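Local atomic coordinates of phytoene synthase (Enterococcus hirae, PDB entry 5IYS), a protein that probably joins two farnesyl diphosphate molecules head to head into a C30 carotenoid precursor, with magnesium ions gripping the diphosphates. Residues A[58-63]-A[111-116]; A[250-255]-A[268-273]; A[13-18]-A[88-93]; A[152-157]-A[228-233]. One frame throughout, in Å; residues are numbered along the deposited sequence.

In the fold
All four contacts belong to one all-helical terpene-synthase fold, yet their chemistry follows their place in it. Contact 1 is buried and polar: aspartates, magnesium ions and water sit at the diphosphate end of the substrate pocket. Contact 2 is a surface contact in which a loop valine packs against one turn of helix 236-258. Contacts 3 and 4 are largely buried and lie away from the metal sites, contact 3 pinned by a salt bridge and contact 4 purely apolar across its segments. Helix 39-60 carries part of contact 1 and packs on contact 3; helix 236-258 carries part of contact 2 and receives Phe-228 and Phe-231 of contact 4, Arg-250 NH1 lying 3.7 Å from Phe-228 CE2.

Contact 1. Residues A[58-63]-A[111-116]; sequences LIDRDN and TGQRKD. With MG (magnesium ion), chain F; MG (magnesium ion), chain E; SO4 (sulfate ion), chain B.
Asp-60 OD2 is shared by two magnesium ions, at 2.0 and 2.4 Å from this oxygen. The other carboxylate oxygen, OD1, turns to the partner helix through water 1, which lies 2.7 Å from Asp-60 OD1. The same water is 2.6 Å from Gln-113 OE1 and 2.2 Å from the nearer magnesium. It therefore links helix 104-116 to the metal without a direct hydrogen bond between the segments, although the acceptors around it outnumber its protons and must share them. Asp-60 and Asp-56 both bind magnesium and fit the DDxxD motif of this enzyme class, in which acidic side chains hold the ions that grip a substrate diphosphate; the bound farnesyl thiodiphosphate touches Asp-60 and Gln-113. A glutamine suits this place because its amide offers an oxygen to the water while NE2 gives a weak bond to Asp-56. Its chain bends at chi2 (-64°), which places CD, and it slides past Ile-59 in the opposite direction. Ile-59 supplies the apolar flank, CG2 resting 3.5 Å from the backbone O of Gln-113. The like charges of Asp-116 OD2 and Asp-60 OD1, 4.6 Å apart, are probably offset by the magnesium ions and by Arg-182, which forms a salt bridge with Asp-60; Tyr-131 hydrogen-bonds Asp-116. Arg-114 NE donates to O4 of a sulfate, probably from the crystallisation liquor, at 2.8 Å.

Contact 2. Residues A[250-255]-A[268-273]; sequences REQLNI and NKVSHY. With SO4 (sulfate ion), chain C.
Val-270 lays its CG2 methyl against three side chains of helix 236-258, joining this long helix of the all-alpha terpene-synthase fold to the loop that leads into the final helix, 272-287. The methyl lies 3.9 Å from Gln-252 CG, and it is 4.0 Å from Glu-251 CG and likewise from Ile-255 CG1. Its position follows from chi1 (-177°), which sets CG1 anti to the backbone N and CG2 anti to the carbonyl carbon. Val-270 crosses both Gln-252 and Ile-255 at about a right angle. A short branched residue suits the spot, since it presents only carbon to the helix, while the polar ends of Glu-251 and Gln-252 go to Arg-274 and Arg-172. The close packing extends to Lys-269, whose CB meets Ile-255 CG2 at 3.8 Å. Beyond that CB the contact loosens toward solvent, and the lysine leads away to Gln-259 and Asp-265. Water 6 partly bridges this looser margin: it accepts from Lys-269 N at 2.9 Å and gives only a weak bond to Gln-252 OE1. Ser-271 takes the N-cap of helix 272-287, a place that suits a small hydroxyl side chain. Its OG accepts from the backbone N of Arg-274 and donates to sulfate O4, the two oxygens 2.8 Å apart.

Contact 3. Residues A[13-18]-A[88-93]; sequences QKDFAY and VWRALS
Asp-15 and Arg-90 cross at about a right angle, and the arginine takes the carboxylate side-on, one nitrogen to each oxygen. NH2 donates to Asp-15 OD1 over 2.7 Å in a nearly straight bond, and NE donates to Asp-15 OD2 over 2.9 Å. Both oxygens lie near the guanidinium plane, yet the carboxylate is turned 40° from that plane, and the donors therefore approach from above it. The bend of Arg-90 at chi3 (-49°) swings NE back toward the aspartate. Beside this salt bridge Phe-16 offers a face to Ala-91, whose CB stands 4.0 Å from the ring centroid, offset toward the rim, in a CH-pi contact. Alanine suits this place, being small enough to let the CA atoms of Asp-15 and Ala-91 approach to 5.7 Å. Tyr-18 contributes an edge instead, its CE2 meeting Val-88 CG2 at 3.5 Å near the ring plane. The helical segments pass 8.5 Å apart at a crossing angle of -111°, so the N-terminal helix 13-26 lies steeply across helix 87-98. Phe-16 stacks on Phe-9, while helix 39-60 packs alongside, with Arg-54 against both Tyr-18 and Val-88 and Gln-43 against Phe-16.

Contact 4. Residues A[152-157]-A[228-233]; sequences ADIVVP and FEMFPL
The compact ring of Pro-157 brings its CG and CB corner to Met-230, with CG 3.9 Å from the CB of that methionine. The aromatic rings nearby, Phe-228 and Phe-231, start away from this contact and pack on helix 236-258, the first on Ala-246 and Arg-250 and the second on Leu-242 and Ala-243. The connection joins the start of helix 155-172 in the all-helical terpene-synthase fold to the turn between helices 207-227 and 236-258. Pro-157 stands in the first turn of its helix, where a residue without an N-H costs no regular backbone bond. Ile-154, just before that helix, carries the middle of the contact. Its CG1 takes the crowded position between the backbone N and the carbonyl carbon (chi1 46°), and CG2 sits anti to the carbonyl carbon. That CG2 methyl lies 3.8 Å from Met-230 CB and 3.6 Å from Leu-233 CD1, the closest approach here. Ile-154 crosses Met-230 at about a right angle but slides past Leu-233 in the opposite direction. A single methyl thus meets both partners, and Ile-154 CD1, on the other branch, also lies 3.9 Å from Met-230 CB. Toward the outside, Leu-233 CD1 also reaches Asp-153 CB at 4.0 Å, while the carboxylate of Asp-153 forms a salt bridge with Arg-150. The flexible, unbranched methionine extends inward, its side chain coming to about 4 Å, nearest atoms, from a bound farnesyl thiodiphosphate. Met-230 bends at chi3 (137°), and its CE ends 3.9 Å from the backbone O of Pro-157.

Contact 1. Residues A[58-63]-A[111-116]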
# COMPACT_ATOMS: atom_id res chain seq x y z
N LEU A 58 -3.03 -14.19 4.05
CA LEU A 58 -2.45 -15.54 3.97
C LEU A 58 -1.14 -15.68 4.76
O LEU A 58 -0.94 -16.66 5.50
CB LEU A 58 -2.24 -15.93 2.52
CG LEU A 58 -3.49 -16.43 1.81
CD1 LEU A 58 -3.17 -16.77 0.35
CD2 LEU A 58 -4.05 -17.67 2.50
N ILE A 59 -0.25 -14.72 4.61
CA ILE A 59 1.07 -14.82 5.23
C ILE A 59 1.08 -14.20 6.63
O ILE A 59 1.35 -14.90 7.60
CB ILE A 59 2.17 -14.24 4.33
CG1 ILE A 59 2.21 -15.06 3.04
CG2 ILE A 59 3.54 -14.28 5.02
CD1 ILE A 59 2.17 -16.57 3.27
N ASP A 60 0.66 -12.94 6.74
CA ASP A 60 0.78 -12.21 8.01
C ASP A 60 -0.18 -12.69 9.10
O ASP A 60 0.16 -12.67 10.29
CB ASP A 60 0.60 -10.70 7.80
CG ASP A 60 1.72 -10.06 6.99
OD1 ASP A 60 2.67 -10.77 6.58
OD2 ASP A 60 1.61 -8.85 6.71
N ARG A 61 -1.42 -12.98 8.73
CA ARG A 61 -2.39 -13.51 9.70
C ARG A 61 -2.17 -15.01 9.87
O ARG A 61 -1.88 -15.51 10.97
CB ARG A 61 -3.82 -13.25 9.22
CG ARG A 61 -4.55 -12.07 9.84
CD ARG A 61 -6.03 -12.38 9.95
NE ARG A 61 -6.42 -13.37 8.95
CZ ARG A 61 -7.30 -13.16 7.97
NH1 ARG A 61 -7.95 -12.01 7.89
NH2 ARG A 61 -7.53 -14.11 7.07
N ASP A 62 -2.32 -15.74 8.76
CA ASP A 62 -2.51 -17.18 8.81
C ASP A 62 -1.18 -17.95 8.78
O ASP A 62 -1.14 -19.13 9.15
CB ASP A 62 -3.45 -17.61 7.67
CG ASP A 62 -4.79 -16.88 7.69
OD1 ASP A 62 -5.06 -16.07 8.61
OD2 ASP A 62 -5.63 -17.16 6.80
N ASN A 63 -0.09 -17.28 8.43
CA ASN A 63 1.13 -17.98 8.03
C ASN A 63 0.80 -19.24 7.23
O ASN A 63 1.12 -20.37 7.64
CB ASN A 63 2.03 -18.34 9.22
CG ASN A 63 3.31 -19.05 8.79
OD1 ASN A 63 4.18 -18.45 8.16
ND2 ASN A 63 3.39 -20.35 9.07
N THR A 111 5.72 -12.61 -4.57
CA THR A 111 7.13 -12.91 -4.27
C THR A 111 7.54 -12.17 -3.01
O THR A 111 8.27 -12.72 -2.15
CB THR A 111 8.03 -12.39 -5.41
OG1 THR A 111 7.75 -13.14 -6.60
CG2 THR A 111 9.51 -12.50 -5.05
N GLY A 112 7.04 -10.95 -2.85
CA GLY A 112 7.31 -10.19 -1.64
C GLY A 112 6.64 -10.82 -0.44
O GLY A 112 7.24 -10.94 0.64
N GLN A 113 5.37 -11.19 -0.59
CA GLN A 113 4.69 -11.86 0.52
C GLN A 113 5.44 -13.12 0.96
O GLN A 113 5.45 -13.44 2.15
CB GLN A 113 3.25 -12.22 0.17
CG GLN A 113 2.37 -11.01 -0.04
CD GLN A 113 2.22 -10.19 1.22
OE1 GLN A 113 2.24 -10.73 2.32
NE2 GLN A 113 2.23 -8.88 1.08
N ARG A 114 5.89 -13.91 -0.00
CA ARG A 114 6.57 -15.18 0.28
C ARG A 114 7.86 -14.93 1.08
O ARG A 114 8.17 -15.64 2.04
CB ARG A 114 6.87 -15.89 -1.05
CG ARG A 114 7.43 -17.32 -0.94
CD ARG A 114 7.47 -18.00 -2.32
NE ARG A 114 8.37 -19.16 -2.36
CZ ARG A 114 8.52 -19.96 -3.41
NH1 ARG A 114 7.81 -19.74 -4.51
NH2 ARG A 114 9.40 -20.95 -3.39
N LYS A 115 8.54 -13.84 0.78
CA LYS A 115 9.70 -13.43 1.57
C LYS A 115 9.38 -13.06 3.02
O LYS A 115 10.15 -13.37 3.94
CB LYS A 115 10.44 -12.28 0.90
CG LYS A 115 11.91 -12.27 1.28
CD LYS A 115 12.37 -10.91 1.73
CE LYS A 115 13.89 -10.93 1.94
NZ LYS A 115 14.30 -11.83 3.05
N ASP A 116 8.26 -12.38 3.23
CA ASP A 116 7.79 -12.14 4.59
C ASP A 116 7.50 -13.40 5.37
O ASP A 116 7.59 -13.40 6.59
CB ASP A 116 6.54 -11.27 4.59
CG ASP A 116 6.87 -9.82 4.53
OD1 ASP A 116 7.91 -9.41 5.09
OD2 ASP A 116 6.04 -9.07 3.97
MG MG F . -0.48 -7.59 6.87
MG MG E . 2.28 -7.77 5.13
S SO4 B . 11.47 -19.78 -0.33
O1 SO4 B . 12.67 -19.37 -1.04
O2 SO4 B . 11.76 -19.86 1.10
O3 SO4 B . 11.03 -21.10 -0.80
O4 SO4 B . 10.42 -18.79 -0.56
O HOH W 1 3.30 -9.51 4.31
O HOH W 2 3.91 -7.29 6.75
O HOH W 3 3.08 -6.30 3.52
O HOH W 4 -0.05 -7.28 9.12
O HOH W 5 -1.97 -8.95 7.36

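Contact 2. Residues A[250-255]-A[268-273]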
# COMPACT_ATOMS: atom_id res chain seq x y z
N ARG A 250 -0.23 9.59 4.49
CA ARG A 250 0.93 10.35 4.97
C ARG A 250 0.67 10.97 6.34
O ARG A 250 1.60 11.19 7.13
CB ARG A 250 1.26 11.50 4.01
CG ARG A 250 2.43 12.36 4.48
CD ARG A 250 2.85 13.35 3.39
NE ARG A 250 1.74 14.28 3.15
CZ ARG A 250 1.78 15.27 2.26
NH1 ARG A 250 2.87 15.43 1.51
NH2 ARG A 250 0.71 16.04 2.06
N GLU A 251 -0.57 11.40 6.53
CA GLU A 251 -1.02 11.96 7.81
C GLU A 251 -0.72 11.10 9.03
O GLU A 251 -0.48 11.62 10.12
CB GLU A 251 -2.53 12.26 7.73
CG GLU A 251 -3.11 12.79 9.05
CD GLU A 251 -2.74 14.23 9.34
OE1 GLU A 251 -2.14 14.91 8.48
OE2 GLU A 251 -3.00 14.68 10.49
N GLN A 252 -0.61 9.79 8.84
CA GLN A 252 -0.24 8.94 9.97
C GLN A 252 1.13 9.22 10.57
O GLN A 252 1.37 8.90 11.74
CB GLN A 252 -0.37 7.46 9.64
CG GLN A 252 -1.76 7.14 9.10
CD GLN A 252 -1.86 5.72 8.61
OE1 GLN A 252 -2.37 4.84 9.31
NE2 GLN A 252 -1.22 5.45 7.48
N LEU A 253 2.05 9.77 9.77
CA LEU A 253 3.32 10.22 10.34
C LEU A 253 3.09 11.30 11.40
O LEU A 253 3.73 11.28 12.45
CB LEU A 253 4.27 10.75 9.25
CG LEU A 253 4.66 9.72 8.16
CD1 LEU A 253 5.44 10.46 7.09
CD2 LEU A 253 5.50 8.59 8.74
N ASN A 254 2.24 12.27 11.11
CA ASN A 254 1.97 13.35 12.07
C ASN A 254 1.27 12.89 13.33
O ASN A 254 1.54 13.40 14.42
CB ASN A 254 1.19 14.48 11.41
CG ASN A 254 2.10 15.41 10.64
OD1 ASN A 254 3.32 15.38 10.79
ND2 ASN A 254 1.52 16.21 9.77
N ILE A 255 0.45 11.86 13.21
CA ILE A 255 -0.20 11.22 14.34
C ILE A 255 0.84 10.69 15.32
O ILE A 255 0.71 10.89 16.53
CB ILE A 255 -1.08 10.04 13.86
CG1 ILE A 255 -2.47 10.54 13.43
CG2 ILE A 255 -1.24 8.97 14.92
CD1 ILE A 255 -2.52 12.02 13.11
N ASN A 268 -5.67 3.53 12.94
CA ASN A 268 -7.05 3.99 13.06
C ASN A 268 -7.09 5.23 13.94
O ASN A 268 -8.03 5.42 14.71
CB ASN A 268 -7.93 2.89 13.66
CG ASN A 268 -7.99 1.64 12.80
OD1 ASN A 268 -8.22 1.71 11.59
ND2 ASN A 268 -7.78 0.49 13.43
N LYS A 269 -6.05 6.06 13.85
CA LYS A 269 -5.98 7.28 14.65
C LYS A 269 -6.29 8.55 13.87
O LYS A 269 -6.40 9.63 14.45
CB LYS A 269 -4.64 7.42 15.38
CG LYS A 269 -4.46 6.47 16.54
CD LYS A 269 -5.48 6.77 17.64
CE LYS A 269 -5.29 5.85 18.84
NZ LYS A 269 -4.28 6.38 19.78
N VAL A 270 -6.36 8.43 12.54
CA VAL A 270 -6.84 9.53 11.71
C VAL A 270 -8.37 9.60 11.68
O VAL A 270 -9.04 8.73 11.13
CB VAL A 270 -6.26 9.44 10.29
CG1 VAL A 270 -6.70 10.63 9.44
CG2 VAL A 270 -4.73 9.35 10.37
N SER A 271 -8.92 10.65 12.27
CA SER A 271 -10.37 10.71 12.42
C SER A 271 -11.04 10.92 11.06
O SER A 271 -10.44 11.41 10.07
CB SER A 271 -10.79 11.76 13.44
OG SER A 271 -10.50 13.05 12.92
N HIS A 272 -12.31 10.54 11.01
CA HIS A 272 -13.15 10.89 9.87
C HIS A 272 -13.10 12.40 9.64
O HIS A 272 -13.04 12.86 8.50
CB HIS A 272 -14.59 10.46 10.12
CG HIS A 272 -15.54 10.91 9.06
ND1 HIS A 272 -16.29 12.06 9.18
CD2 HIS A 272 -15.77 10.43 7.81
CE1 HIS A 272 -17.02 12.22 8.08
NE2 HIS A 272 -16.74 11.23 7.25
N TYR A 273 -13.19 13.16 10.73
CA TYR A 273 -13.11 14.61 10.61
C TYR A 273 -11.82 15.03 9.88
O TYR A 273 -11.83 15.89 9.02
CB TYR A 273 -13.16 15.24 12.02
CG TYR A 273 -13.04 16.74 12.06
CD1 TYR A 273 -14.17 17.55 11.89
CD2 TYR A 273 -11.83 17.35 12.36
CE1 TYR A 273 -14.09 18.93 12.04
CE2 TYR A 273 -11.74 18.75 12.46
CZ TYR A 273 -12.88 19.53 12.32
OH TYR A 273 -12.80 20.90 12.49
S SO4 C . -9.05 15.20 15.07
O1 SO4 C . -8.85 15.87 16.36
O2 SO4 C . -8.58 13.82 15.16
O3 SO4 C . -8.33 15.92 14.02
O4 SO4 C . -10.47 15.16 14.77
O HOH W 6 -3.66 6.02 12.29

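Contact 3. Residues A[13-18]-A[88-93]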
# COMPACT_ATOMS: atom_id res chain seq x y z
N GLN A 13 -21.62 -8.24 -11.16
CA GLN A 13 -21.84 -7.29 -10.08
C GLN A 13 -21.64 -7.90 -8.70
O GLN A 13 -21.06 -7.25 -7.85
CB GLN A 13 -23.15 -6.51 -10.20
CG GLN A 13 -24.20 -6.82 -9.13
CD GLN A 13 -25.54 -6.11 -9.41
OE1 GLN A 13 -26.45 -6.69 -10.01
NE2 GLN A 13 -25.62 -4.83 -9.04
N LYS A 14 -22.01 -9.16 -8.50
CA LYS A 14 -21.75 -9.79 -7.20
C LYS A 14 -20.27 -9.95 -6.90
O LYS A 14 -19.85 -9.87 -5.76
CB LYS A 14 -22.43 -11.15 -7.09
CG LYS A 14 -23.96 -11.05 -6.86
CD LYS A 14 -24.57 -12.44 -6.65
CE LYS A 14 -25.97 -12.54 -7.24
NZ LYS A 14 -27.00 -11.83 -6.41
N ASP A 15 -19.48 -10.29 -7.92
CA ASP A 15 -18.04 -10.37 -7.72
C ASP A 15 -17.43 -9.02 -7.34
O ASP A 15 -16.61 -8.95 -6.43
CB ASP A 15 -17.35 -11.00 -8.94
CG ASP A 15 -17.92 -12.38 -9.26
OD1 ASP A 15 -18.26 -13.13 -8.32
OD2 ASP A 15 -18.15 -12.66 -10.45
N PHE A 16 -17.81 -7.95 -8.03
CA PHE A 16 -17.34 -6.62 -7.65
C PHE A 16 -17.87 -6.21 -6.28
O PHE A 16 -17.14 -5.64 -5.48
CB PHE A 16 -17.74 -5.58 -8.70
CG PHE A 16 -16.80 -5.57 -9.88
CD1 PHE A 16 -15.46 -5.29 -9.68
CD2 PHE A 16 -17.22 -6.05 -11.12
CE1 PHE A 16 -14.57 -5.28 -10.76
CE2 PHE A 16 -16.30 -6.14 -12.20
CZ PHE A 16 -14.97 -5.82 -11.99
N ALA A 17 -19.09 -6.63 -5.95
CA ALA A 17 -19.62 -6.38 -4.59
C ALA A 17 -18.81 -7.11 -3.55
O ALA A 17 -18.48 -6.56 -2.49
CB ALA A 17 -21.11 -6.75 -4.47
N TYR A 18 -18.42 -8.34 -3.87
CA TYR A 18 -17.56 -9.10 -2.97
C TYR A 18 -16.27 -8.34 -2.65
O TYR A 18 -15.86 -8.22 -1.49
CB TYR A 18 -17.26 -10.46 -3.58
CG TYR A 18 -16.24 -11.26 -2.81
CD1 TYR A 18 -16.64 -12.17 -1.83
CD2 TYR A 18 -14.90 -11.14 -3.09
CE1 TYR A 18 -15.71 -12.92 -1.15
CE2 TYR A 18 -13.96 -11.89 -2.41
CZ TYR A 18 -14.37 -12.79 -1.46
OH TYR A 18 -13.41 -13.52 -0.79
N VAL A 88 -12.75 -12.98 -6.95
CA VAL A 88 -11.69 -12.01 -7.09
C VAL A 88 -11.06 -12.11 -8.46
O VAL A 88 -10.89 -11.12 -9.14
CB VAL A 88 -10.61 -12.16 -5.98
CG1 VAL A 88 -9.43 -11.20 -6.23
CG2 VAL A 88 -11.20 -11.84 -4.63
N TRP A 89 -10.87 -13.34 -8.92
CA TRP A 89 -10.28 -13.55 -10.24
C TRP A 89 -11.23 -13.21 -11.37
O TRP A 89 -10.81 -12.61 -12.36
CB TRP A 89 -9.78 -15.00 -10.38
CG TRP A 89 -8.53 -15.25 -9.59
CD1 TRP A 89 -8.40 -16.04 -8.49
CD2 TRP A 89 -7.24 -14.65 -9.81
NE1 TRP A 89 -7.10 -16.01 -8.03
CE2 TRP A 89 -6.37 -15.14 -8.81
CE3 TRP A 89 -6.74 -13.73 -10.74
CZ2 TRP A 89 -5.01 -14.80 -8.77
CZ3 TRP A 89 -5.40 -13.36 -10.69
CH2 TRP A 89 -4.55 -13.87 -9.69
N ARG A 90 -12.53 -13.42 -11.15
CA ARG A 90 -13.54 -13.05 -12.16
C ARG A 90 -13.65 -11.51 -12.28
O ARG A 90 -13.66 -10.95 -13.40
CB ARG A 90 -14.92 -13.66 -11.87
CG ARG A 90 -15.02 -15.18 -12.25
CD ARG A 90 -16.42 -15.70 -12.06
NE ARG A 90 -16.98 -15.34 -10.76
CZ ARG A 90 -17.17 -16.21 -9.76
NH1 ARG A 90 -16.89 -17.48 -9.94
NH2 ARG A 90 -17.67 -15.79 -8.60
N ALA A 91 -13.64 -10.83 -11.14
CA ALA A 91 -13.62 -9.35 -11.17
C ALA A 91 -12.33 -8.87 -11.84
O ALA A 91 -12.36 -7.99 -12.70
CB ALA A 91 -13.71 -8.78 -9.73
N LEU A 92 -11.19 -9.47 -11.47
CA LEU A 92 -9.94 -9.10 -12.14
C LEU A 92 -9.92 -9.35 -13.63
O LEU A 92 -9.38 -8.54 -14.38
CB LEU A 92 -8.70 -9.71 -11.48
CG LEU A 92 -8.29 -9.15 -10.11
CD1 LEU A 92 -7.17 -10.06 -9.60
CD2 LEU A 92 -7.87 -7.67 -10.23
N SER A 93 -10.55 -10.43 -14.08
CA SER A 93 -10.65 -10.67 -15.52
C SER A 93 -11.35 -9.52 -16.24
O SER A 93 -10.97 -9.13 -17.35
CB SER A 93 -11.42 -11.97 -15.80
OG SER A 93 -11.30 -12.31 -17.17

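Contact 4. Residues A[152-157]-A[228-233]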
# COMPACT_ATOMS: atom_id res chain seq x y z
N ALA A 152 3.60 3.38 -18.54
CA ALA A 152 5.06 3.44 -18.69
C ALA A 152 5.66 4.82 -18.43
O ALA A 152 6.75 4.92 -17.85
CB ALA A 152 5.53 2.89 -20.03
N ASP A 153 4.88 5.86 -18.68
CA ASP A 153 5.33 7.26 -18.49
C ASP A 153 5.70 7.56 -17.04
O ASP A 153 6.54 8.42 -16.77
CB ASP A 153 4.25 8.26 -18.94
CG ASP A 153 4.09 8.30 -20.45
OD1 ASP A 153 4.89 7.63 -21.14
OD2 ASP A 153 3.11 8.91 -20.93
N ILE A 154 5.02 6.93 -16.10
CA ILE A 154 5.20 7.35 -14.71
C ILE A 154 5.40 6.18 -13.76
O ILE A 154 4.95 6.23 -12.61
CB ILE A 154 4.00 8.21 -14.23
CG1 ILE A 154 2.67 7.56 -14.63
CG2 ILE A 154 4.08 9.64 -14.81
CD1 ILE A 154 1.42 8.20 -13.95
N VAL A 155 6.08 5.14 -14.20
CA VAL A 155 6.32 4.02 -13.28
C VAL A 155 7.19 4.46 -12.11
O VAL A 155 7.04 3.96 -10.99
CB VAL A 155 7.04 2.82 -13.97
CG1 VAL A 155 6.15 2.18 -15.04
CG2 VAL A 155 8.39 3.28 -14.55
N VAL A 156 8.16 5.33 -12.37
CA VAL A 156 9.10 5.73 -11.32
C VAL A 156 8.41 6.44 -10.14
O VAL A 156 8.58 6.05 -8.99
CB VAL A 156 10.27 6.57 -11.93
CG1 VAL A 156 11.08 7.22 -10.81
CG2 VAL A 156 11.17 5.64 -12.76
N PRO A 157 7.63 7.49 -10.42
CA PRO A 157 6.93 8.13 -9.31
C PRO A 157 5.85 7.26 -8.68
O PRO A 157 5.59 7.39 -7.50
CB PRO A 157 6.31 9.38 -9.94
CG PRO A 157 6.38 9.19 -11.42
CD PRO A 157 7.65 8.35 -11.61
N PHE A 228 4.43 12.90 -6.36
CA PHE A 228 3.41 13.85 -6.82
C PHE A 228 3.76 14.49 -8.18
O PHE A 228 2.88 15.03 -8.86
CB PHE A 228 3.16 14.96 -5.78
CG PHE A 228 2.64 14.46 -4.45
CD1 PHE A 228 2.16 13.16 -4.29
CD2 PHE A 228 2.70 15.29 -3.32
CE1 PHE A 228 1.61 12.74 -3.09
CE2 PHE A 228 2.16 14.87 -2.10
CZ PHE A 228 1.65 13.59 -1.97
N GLU A 229 4.98 14.28 -8.65
CA GLU A 229 5.35 14.67 -10.00
C GLU A 229 4.50 14.00 -11.09
O GLU A 229 4.31 14.55 -12.18
CB GLU A 229 6.81 14.27 -10.21
CG GLU A 229 7.36 14.56 -11.57
CD GLU A 229 8.84 14.17 -11.63
OE1 GLU A 229 9.61 14.64 -10.77
OE2 GLU A 229 9.19 13.36 -12.52
N MET A 230 3.90 12.85 -10.76
CA MET A 230 3.05 12.18 -11.75
C MET A 230 1.73 12.88 -12.02
O MET A 230 1.07 12.57 -13.01
CB MET A 230 2.80 10.72 -11.37
CG MET A 230 1.94 10.54 -10.17
SD MET A 230 1.86 8.77 -9.73
CE MET A 230 2.06 8.95 -7.97
N PHE A 231 1.31 13.83 -11.18
CA PHE A 231 -0.08 14.30 -11.30
C PHE A 231 -0.53 14.81 -12.67
O PHE A 231 -1.65 14.53 -13.12
CB PHE A 231 -0.48 15.25 -10.16
CG PHE A 231 -0.69 14.54 -8.84
CD1 PHE A 231 -1.48 13.40 -8.76
CD2 PHE A 231 -0.08 15.00 -7.68
CE1 PHE A 231 -1.66 12.73 -7.55
CE2 PHE A 231 -0.29 14.36 -6.45
CZ PHE A 231 -1.01 13.19 -6.41
N PRO A 232 0.34 15.58 -13.36
CA PRO A 232 -0.11 16.11 -14.64
C PRO A 232 -0.46 15.04 -15.66
O PRO A 232 -1.18 15.34 -16.62
CB PRO A 232 1.08 16.97 -15.11
CG PRO A 232 1.75 17.41 -13.80
CD PRO A 232 1.55 16.23 -12.85
N LEU A 233 0.02 13.81 -15.47
CA LEU A 233 -0.23 12.73 -16.41
C LEU A 233 -1.29 11.76 -15.87
O LEU A 233 -1.68 10.80 -16.53
CB LEU A 233 1.05 11.90 -16.61
CG LEU A 233 2.15 12.69 -17.32
CD1 LEU A 233 3.42 11.87 -17.56
CD2 LEU A 233 1.57 13.25 -18.61